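Long-range contacts in N-acyl-D-glutamate deacylase (Bordetella bronchiseptica, PDB 3GIQ), which catalyses, probably with the help of bound zinc, the hydrolysis of N-acyl-D-glutamates to D-glutamate and the corresponding carboxylate: residues A[145-150]-A[190-195]; A[66-71]-A[95-100]; A[214-219]-A[243-248]. One frame throughout, in Å; residues are numbered along the deposited sequence.

Contact 1 (A[145-150]-A[190-195]); sequences GHANLR and YQPGAV. With G01 (N-[(R)-hydroxy(methyl)phosphoryl]-D-glutamic acid), chain C.
Pro192, which follows a cis peptide bond, puts its ring against the first turn of helix 146-153, where Ala147 and Arg150 receive it. The methyl of Ala147 meets the near end of the ring, CB to Pro192 CD at 4.0 Å. One turn further on, the aliphatic part of Arg150 runs past the proline in the opposite sense, with Arg150 CB 4.1 Å from Pro192 CG. Extended from CG to NE, the arginine chain carries its head beyond the proline to Val195. There Val195 CB sits over one face of the guanidinium, 3.7 Å from Arg150 NH1, and the two side chains cross at about a right angle. Because CG1 of Val195 stands anti to the backbone N (chi1 -178°), that methyl also lies against the planar group, 3.8 Å from Arg150 NH2. The valine packing thus uses a face of the group, while its polar atoms are engaged elsewhere: NH2 forms a salt bridge with Glu200, and NH1 bonds to the carbonyls of Pro157 and Ala159. These partners probably fix the rotation of the head.

Beside Pro192, the imidazole of His146 rests against the alpha carbon of Gly193. The turn is braced internally by Val195 N bonding to Pro192 O at 2.9 Å. At the other end of segment 190-195, the hydroxyl of Tyr190 donates a hydrogen bond to a phosphoryl oxygen of the bound phosphonamidate, Tyr190 OH to G01 OPB at 2.7 Å and near the ring plane; Thr289 OG1 is a second partner of this hydroxyl. The ligand is probably a mimic of the tetrahedral intermediate. Packing of a helix start, capped by Gly145 at the end of strand 139-145, against the loop that follows strand 183-187 is characteristic of the loop end of an amidohydrolase TIM barrel, where such loops carry active-site residues.

Contact 2 (A[66-71]-A[95-100]); sequences HGHDDL and CGVSAA. With ZN (zinc ion), chain E; ZN (zinc ion), chain D; G01 (N-[(R)-hydroxy(methyl)phosphoryl]-D-glutamic acid), chain C.
The binuclear zinc site of this amidohydrolase is built here from the His-X-His motif, His66 and His68, and from Cys95, whose sulfur bridges the two zinc ions. One zinc is bound by His66 NE2, by His68 NE2 at 2.0 Å, by Cys95 SG and by OPA of the ligand. The second zinc takes the same sulfur, Cys95 SG at 2.3 Å, together with ligand OPB and two histidines, His218 and His248. Cys95 SG approaches both rings of the first pair at their edges, as shared coordination requires.

Behind the metal, a water orders the second shell: it accepts from His68 ND1 at 2.8 Å and donates to Asp70 OD2 and Val97 O, so the imidazole is held from its far side. Asp70 OD1 also receives a weak bond from Ala99 N (3.3 Å, 126°), and the Ala99 methyl packs on Leu71 CD2 at 4.0 Å. The two segments run as neighbouring loops beyond the parallel strands 57-64 and 87-92, with Tyr127 of helix 124-133 bonded to Asp70 O.

Contact 3 (A[214-219]-A[243-248]); sequences LHTSHI and ATVVSH. With ZN (zinc ion), chain D; G01 (N-[(R)-hydroxy(methyl)phosphoryl]-D-glutamic acid), chain C.
Val245 O is gripped twice from strand 214-218: Ser217 N donates to it at 2.8 Å, and the CA-H of Thr216 adds a longer contact. The parallel pairing continues either side of this point, with Val245 N bonding to His215 O at 3.0 Å and Ser247 N to Ser217 O at 2.9 Å. Thr216 and Val245 lie side by side on one face of the sheet, CG2 of the threonine 3.8 Å from CB of the valine. Water joins Thr216 OG1 to Ser247 OG.

At the C-terminal end of the first strand and just past the second, His218 and His248 converge on one zinc, His218 ND1 at 2.0 Å and His248 NE2 at 2.2 Å from it. Their rings make a T-shaped pair, planes at 88°, in which the edge of His248 is turned to a face of His218. CG of His218 stands opposite the backbone N (chi1 172°), which carries its ring forward to the metal. The ligand carboxylate oxygen OXT lies 3.6 Å above the plane of the His248 ring, toward the rim, and Ser247 CB backs the opposite face; Cys95 and ligand OPB complete this zinc's ligands. Neighbouring parallel strands joined through helix 226-240, with metal-binding histidines at or just beyond their C-terminal ends, are typical of the amidohydrolase TIM barrel.

In sequence order contact 2 comes first, then contact 1, then contact 3, without overlap; their centres lie about 13 to 14 Å apart. All three belong to the amidohydrolase barrel, whose parallel strands run in order from 57-64 through 87-92, 139-145, 183-187 and 214-218 to 243-246. Contacts 1 and 2 lie largely in segments that follow strands, whereas contact 3 pairs two of the strands themselves. Contacts 2 and 3 share one zinc, and all three reach the same ligand. Contact 1 is tied directly to contact 2 where Gly145 N probably bonds to Ser98 OG and Ala147 N to Gly96 O, while Tyr190 packs on His218 of contact 3. Strands and what follows them thus converge on one active site.

Contact 1 (A[145-150]-A[190-195])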
# COMPACT_ATOMS: atom_id res chain seq x y z
N GLY A 145 -3.68 3.46 12.59
CA GLY A 145 -2.94 2.32 13.10
C GLY A 145 -3.25 1.88 14.52
O GLY A 145 -3.31 2.70 15.43
N HIS A 146 -3.44 0.58 14.69
CA HIS A 146 -3.72 -0.00 16.00
C HIS A 146 -2.56 0.29 16.96
O HIS A 146 -2.77 0.48 18.16
CB HIS A 146 -3.95 -1.51 15.86
CG HIS A 146 -3.96 -2.25 17.15
ND1 HIS A 146 -4.84 -1.96 18.17
CD2 HIS A 146 -3.21 -3.29 17.59
CE1 HIS A 146 -4.64 -2.79 19.18
NE2 HIS A 146 -3.65 -3.61 18.85
N ALA A 147 -1.34 0.32 16.43
CA ALA A 147 -0.19 0.62 17.28
C ALA A 147 -0.36 2.03 17.82
O ALA A 147 -0.15 2.27 19.01
CB ALA A 147 1.11 0.51 16.48
N ASN A 148 -0.74 2.97 16.96
CA ASN A 148 -0.95 4.36 17.38
C ASN A 148 -2.04 4.41 18.45
O ASN A 148 -1.91 5.13 19.44
CB ASN A 148 -1.40 5.24 16.21
CG ASN A 148 -0.29 5.50 15.22
OD1 ASN A 148 0.14 6.64 15.04
ND2 ASN A 148 0.18 4.45 14.56
N LEU A 149 -3.12 3.67 18.24
CA LEU A 149 -4.22 3.65 19.20
C LEU A 149 -3.73 3.18 20.57
O LEU A 149 -4.01 3.82 21.59
CB LEU A 149 -5.35 2.75 18.71
CG LEU A 149 -6.06 3.20 17.43
CD1 LEU A 149 -7.17 2.21 17.08
CD2 LEU A 149 -6.65 4.59 17.61
N ARG A 150 -2.98 2.08 20.60
CA ARG A 150 -2.46 1.58 21.87
C ARG A 150 -1.49 2.56 22.51
O ARG A 150 -1.57 2.84 23.71
CB ARG A 150 -1.74 0.24 21.68
CG ARG A 150 -2.58 -0.97 22.02
CD ARG A 150 -1.72 -2.21 22.25
NE ARG A 150 -2.51 -3.25 22.90
CZ ARG A 150 -2.18 -3.85 24.04
NH1 ARG A 150 -1.06 -3.53 24.67
NH2 ARG A 150 -3.00 -4.76 24.56
N TYR A 190 4.19 -7.27 15.29
CA TYR A 190 5.03 -6.24 15.91
C TYR A 190 4.50 -5.78 17.27
O TYR A 190 3.33 -5.97 17.60
CB TYR A 190 5.07 -4.98 15.04
CG TYR A 190 5.53 -5.16 13.61
CD1 TYR A 190 6.81 -5.60 13.32
CD2 TYR A 190 4.69 -4.80 12.55
CE1 TYR A 190 7.27 -5.68 12.01
CE2 TYR A 190 5.14 -4.88 11.23
CZ TYR A 190 6.43 -5.31 10.97
OH TYR A 190 6.89 -5.36 9.67
N GLN A 191 5.38 -5.17 18.06
CA GLN A 191 4.97 -4.61 19.34
C GLN A 191 4.46 -3.22 18.97
O GLN A 191 4.98 -2.60 18.04
CB GLN A 191 6.17 -4.49 20.29
CG GLN A 191 6.73 -5.82 20.75
CD GLN A 191 5.71 -6.64 21.51
OE1 GLN A 191 5.06 -6.16 22.44
NE2 GLN A 191 5.55 -7.90 21.11
N PRO A 192 3.44 -2.71 19.68
CA PRO A 192 2.72 -3.30 20.81
C PRO A 192 1.51 -4.14 20.41
O PRO A 192 0.93 -4.84 21.25
CB PRO A 192 2.32 -2.07 21.61
CG PRO A 192 1.92 -1.13 20.51
CD PRO A 192 3.03 -1.31 19.48
N GLY A 193 1.13 -4.07 19.14
CA GLY A 193 -0.03 -4.82 18.67
C GLY A 193 -0.05 -6.30 19.00
O GLY A 193 -1.12 -6.88 19.23
N ALA A 194 1.12 -6.93 19.03
CA ALA A 194 1.22 -8.35 19.32
C ALA A 194 0.64 -8.71 20.69
O ALA A 194 0.27 -9.86 20.93
CB ALA A 194 2.67 -8.80 19.24
N VAL A 195 0.57 -7.73 21.59
CA VAL A 195 0.05 -7.96 22.94
C VAL A 195 -1.46 -8.12 22.95
O VAL A 195 -2.02 -8.75 23.85
CB VAL A 195 0.42 -6.78 23.88
CG1 VAL A 195 -0.09 -7.06 25.29
CG2 VAL A 195 1.92 -6.57 23.89
CD G01 C . 8.34 -9.66 7.44
CG G01 C . 7.31 -8.97 6.55
CB G01 C . 7.56 -7.46 6.52
CA G01 C . 6.66 -6.54 5.65
C G01 C . 6.83 -6.94 4.16
C6 G01 C . 6.68 -2.64 7.01
P G01 C . 5.82 -4.12 6.51
OPA G01 C . 4.77 -3.69 5.39
OPB G01 C . 5.13 -4.71 7.69
N G01 C . 6.92 -5.08 5.80
O G01 C . 7.75 -6.43 3.50
OXT G01 C . 6.01 -7.78 3.72
OE1 G01 C . 9.50 -9.79 6.96
OE2 G01 C . 7.96 -10.01 8.56

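Contact 2 (A[66-71]-A[95-100])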
# COMPACT_ATOMS: atom_id res chain seq x y z
N HIS A 66 -1.33 -0.43 -0.31
CA HIS A 66 -0.44 -0.65 0.81
C HIS A 66 0.72 0.33 0.84
O HIS A 66 1.85 -0.03 0.52
CB HIS A 66 0.10 -2.08 0.83
CG HIS A 66 0.62 -2.49 2.17
ND1 HIS A 66 -0.14 -3.20 3.08
CD2 HIS A 66 1.79 -2.22 2.79
CE1 HIS A 66 0.54 -3.34 4.20
NE2 HIS A 66 1.72 -2.76 4.06
N GLY A 67 0.42 1.56 1.22
CA GLY A 67 1.47 2.56 1.29
C GLY A 67 1.87 2.88 2.72
O GLY A 67 1.12 2.63 3.67
N HIS A 68 3.08 3.40 2.88
CA HIS A 68 3.62 3.80 4.18
C HIS A 68 4.17 5.22 3.98
O HIS A 68 5.12 5.63 4.65
CB HIS A 68 4.74 2.86 4.63
CG HIS A 68 4.25 1.57 5.21
ND1 HIS A 68 3.44 1.51 6.32
CD2 HIS A 68 4.43 0.29 4.82
CE1 HIS A 68 3.15 0.25 6.59
NE2 HIS A 68 3.74 -0.51 5.69
N ASP A 69 3.54 5.95 3.07
CA ASP A 69 3.95 7.32 2.73
C ASP A 69 3.26 8.38 3.59
O ASP A 69 3.24 9.56 3.23
CB ASP A 69 3.62 7.57 1.26
CG ASP A 69 3.94 6.38 0.37
OD1 ASP A 69 5.11 6.23 -0.04
OD2 ASP A 69 3.02 5.58 0.11
N ASP A 70 2.70 7.97 4.72
CA ASP A 70 1.99 8.87 5.63
C ASP A 70 2.58 10.27 5.80
O ASP A 70 1.86 11.28 5.71
CB ASP A 70 1.86 8.25 7.02
CG ASP A 70 1.20 6.89 7.00
OD1 ASP A 70 0.16 6.73 7.69
OD2 ASP A 70 1.71 5.99 6.31
N LEU A 71 3.88 10.33 6.06
CA LEU A 71 4.57 11.60 6.32
C LEU A 71 5.30 12.20 5.12
O LEU A 71 5.86 13.30 5.23
CB LEU A 71 5.57 11.41 7.46
CG LEU A 71 5.02 10.71 8.71
CD1 LEU A 71 6.14 10.52 9.73
CD2 LEU A 71 3.89 11.53 9.30
N CYS A 95 -0.25 -1.64 8.46
CA CYS A 95 0.48 -2.46 9.42
C CYS A 95 0.53 -1.95 10.86
O CYS A 95 1.51 -2.17 11.57
CB CYS A 95 1.90 -2.69 8.90
SG CYS A 95 1.89 -3.42 7.25
N GLY A 96 -0.54 -1.28 11.28
CA GLY A 96 -0.62 -0.78 12.64
C GLY A 96 0.01 0.58 12.89
O GLY A 96 -0.13 1.12 13.98
N VAL A 97 0.71 1.13 11.91
CA VAL A 97 1.35 2.43 12.10
C VAL A 97 0.82 3.50 11.15
O VAL A 97 0.75 3.30 9.94
CB VAL A 97 2.88 2.32 11.97
CG1 VAL A 97 3.44 1.55 13.15
CG2 VAL A 97 3.25 1.63 10.66
N SER A 98 0.45 4.64 11.72
CA SER A 98 -0.10 5.75 10.95
C SER A 98 0.41 7.12 11.40
O SER A 98 1.12 7.24 12.39
CB SER A 98 -1.62 5.72 11.03
OG SER A 98 -2.05 5.70 12.39
N ALA A 99 0.02 8.15 10.65
CA ALA A 99 0.41 9.52 10.94
C ALA A 99 -0.27 10.04 12.20
O ALA A 99 0.24 10.93 12.88
CB ALA A 99 0.06 10.42 9.75
N ALA A 100 -1.44 9.48 12.52
CA ALA A 100 -2.21 9.89 13.69
C ALA A 100 -3.03 8.71 14.21
O ALA A 100 -3.33 7.78 13.47
CB ALA A 100 -3.13 11.05 13.32
ZN ZN E . 3.24 -2.42 5.48
ZN ZN D . 3.24 -5.26 7.45
CD G01 C . 8.34 -9.66 7.44
CG G01 C . 7.31 -8.97 6.55
CB G01 C . 7.56 -7.46 6.52
CA G01 C . 6.66 -6.54 5.65
C G01 C . 6.83 -6.94 4.16
C6 G01 C . 6.68 -2.64 7.01
P G01 C . 5.82 -4.12 6.51
OPA G01 C . 4.77 -3.69 5.39
OPB G01 C . 5.13 -4.71 7.69
N G01 C . 6.92 -5.08 5.80
O G01 C . 7.75 -6.43 3.50
OXT G01 C . 6.01 -7.78 3.72
OE1 G01 C . 9.50 -9.79 6.96
OE2 G01 C . 7.96 -10.01 8.56
O HOH W 1 1.72 3.39 7.39

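Contact 3 (A[214-219]-A[243-248])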
# COMPACT_ATOMS: atom_id res chain seq x y z
N LEU A 214 -12.99 -0.59 7.11
CA LEU A 214 -12.08 -1.73 7.09
C LEU A 214 -11.17 -2.02 8.27
O LEU A 214 -10.91 -1.19 9.14
CB LEU A 214 -11.17 -1.62 5.87
CG LEU A 214 -11.73 -1.83 4.47
CD1 LEU A 214 -10.69 -1.38 3.46
CD2 LEU A 214 -12.08 -3.30 4.26
N HIS A 215 -10.69 -3.26 8.26
CA HIS A 215 -9.69 -3.74 9.19
C HIS A 215 -8.67 -4.34 8.23
O HIS A 215 -8.94 -5.38 7.63
CB HIS A 215 -10.18 -4.87 10.09
CG HIS A 215 -9.06 -5.55 10.83
ND1 HIS A 215 -9.11 -6.87 11.22
CD2 HIS A 215 -7.85 -5.09 11.21
CE1 HIS A 215 -7.98 -7.20 11.81
NE2 HIS A 215 -7.19 -6.14 11.82
N THR A 216 -7.54 -3.69 8.05
CA THR A 216 -6.51 -4.24 7.18
C THR A 216 -5.49 -4.79 8.17
O THR A 216 -5.21 -4.16 9.19
CB THR A 216 -5.87 -3.17 6.28
OG1 THR A 216 -5.18 -2.20 7.07
CG2 THR A 216 -6.95 -2.47 5.45
N SER A 217 -4.95 -5.96 7.89
CA SER A 217 -4.04 -6.55 8.84
C SER A 217 -2.75 -7.18 8.38
O SER A 217 -2.70 -7.90 7.38
CB SER A 217 -4.79 -7.59 9.67
OG SER A 217 -3.94 -8.26 10.59
N HIS A 218 -1.69 -6.88 9.13
CA HIS A 218 -0.40 -7.50 8.94
C HIS A 218 -0.62 -8.54 10.03
O HIS A 218 -0.58 -8.22 11.22
CB HIS A 218 0.73 -6.56 9.32
CG HIS A 218 2.08 -7.22 9.33
ND1 HIS A 218 3.22 -6.59 8.89
CD2 HIS A 218 2.46 -8.45 9.74
CE1 HIS A 218 4.25 -7.41 9.02
NE2 HIS A 218 3.81 -8.55 9.53
N ILE A 219 -0.89 -9.77 9.62
CA ILE A 219 -1.20 -10.83 10.57
C ILE A 219 -0.11 -11.19 11.58
O ILE A 219 1.05 -10.80 11.44
CB ILE A 219 -1.70 -12.08 9.82
CG1 ILE A 219 -0.59 -12.65 8.93
CG2 ILE A 219 -2.90 -11.70 8.97
CD1 ILE A 219 -1.07 -13.82 8.07
N ALA A 243 -15.39 -5.83 7.23
CA ALA A 243 -14.70 -6.06 5.97
C ALA A 243 -13.22 -6.17 6.33
O ALA A 243 -12.71 -5.36 7.10
CB ALA A 243 -14.94 -4.89 5.02
N THR A 244 -12.55 -7.17 5.76
CA THR A 244 -11.15 -7.44 6.09
C THR A 244 -10.20 -7.52 4.90
O THR A 244 -10.58 -7.98 3.83
CB THR A 244 -11.05 -8.78 6.86
OG1 THR A 244 -11.86 -8.71 8.04
CG2 THR A 244 -9.62 -9.10 7.25
N VAL A 245 -8.96 -7.07 5.10
CA VAL A 245 -7.93 -7.14 4.07
C VAL A 245 -6.67 -7.75 4.69
O VAL A 245 -6.19 -7.29 5.72
CB VAL A 245 -7.55 -5.74 3.51
CG1 VAL A 245 -6.37 -5.88 2.54
CG2 VAL A 245 -8.74 -5.11 2.80
N VAL A 246 -6.15 -8.82 4.08
CA VAL A 246 -4.93 -9.45 4.57
C VAL A 246 -3.78 -8.77 3.82
O VAL A 246 -3.58 -9.00 2.62
CB VAL A 246 -4.92 -10.97 4.29
CG1 VAL A 246 -3.62 -11.59 4.77
CG2 VAL A 246 -6.11 -11.62 4.99
N SER A 247 -3.04 -7.92 4.53
CA SER A 247 -1.94 -7.17 3.94
C SER A 247 -0.77 -8.04 3.50
O SER A 247 -0.47 -9.05 4.14
CB SER A 247 -1.43 -6.12 4.93
OG SER A 247 -2.46 -5.22 5.30
N HIS A 248 -0.11 -7.62 2.43
CA HIS A 248 1.05 -8.32 1.87
C HIS A 248 1.07 -9.80 2.21
O HIS A 248 2.00 -10.30 2.84
CB HIS A 248 2.35 -7.65 2.34
CG HIS A 248 2.42 -7.42 3.82
ND1 HIS A 248 2.25 -8.42 4.75
CD2 HIS A 248 2.70 -6.29 4.53
CE1 HIS A 248 2.42 -7.93 5.97
NE2 HIS A 248 2.70 -6.64 5.86
ZN ZN D . 3.24 -5.26 7.45
CD G01 C . 8.34 -9.66 7.44
CG G01 C . 7.31 -8.97 6.55
CB G01 C . 7.56 -7.46 6.52
CA G01 C . 6.66 -6.54 5.65
C G01 C . 6.83 -6.94 4.16
C6 G01 C . 6.68 -2.64 7.01
P G01 C . 5.82 -4.12 6.51
OPA G01 C . 4.77 -3.69 5.39
OPB G01 C . 5.13 -4.71 7.69
N G01 C . 6.92 -5.08 5.80
O G01 C . 7.75 -6.43 3.50
OXT G01 C . 6.01 -7.78 3.72
OE1 G01 C . 9.50 -9.79 6.96
OE2 G01 C . 7.96 -10.01 8.56
O HOH W 2 -10.81 -8.99 10.61
O HOH W 3 -2.35 -2.89 6.83
O HOH W 4 -0.16 -9.99 6.75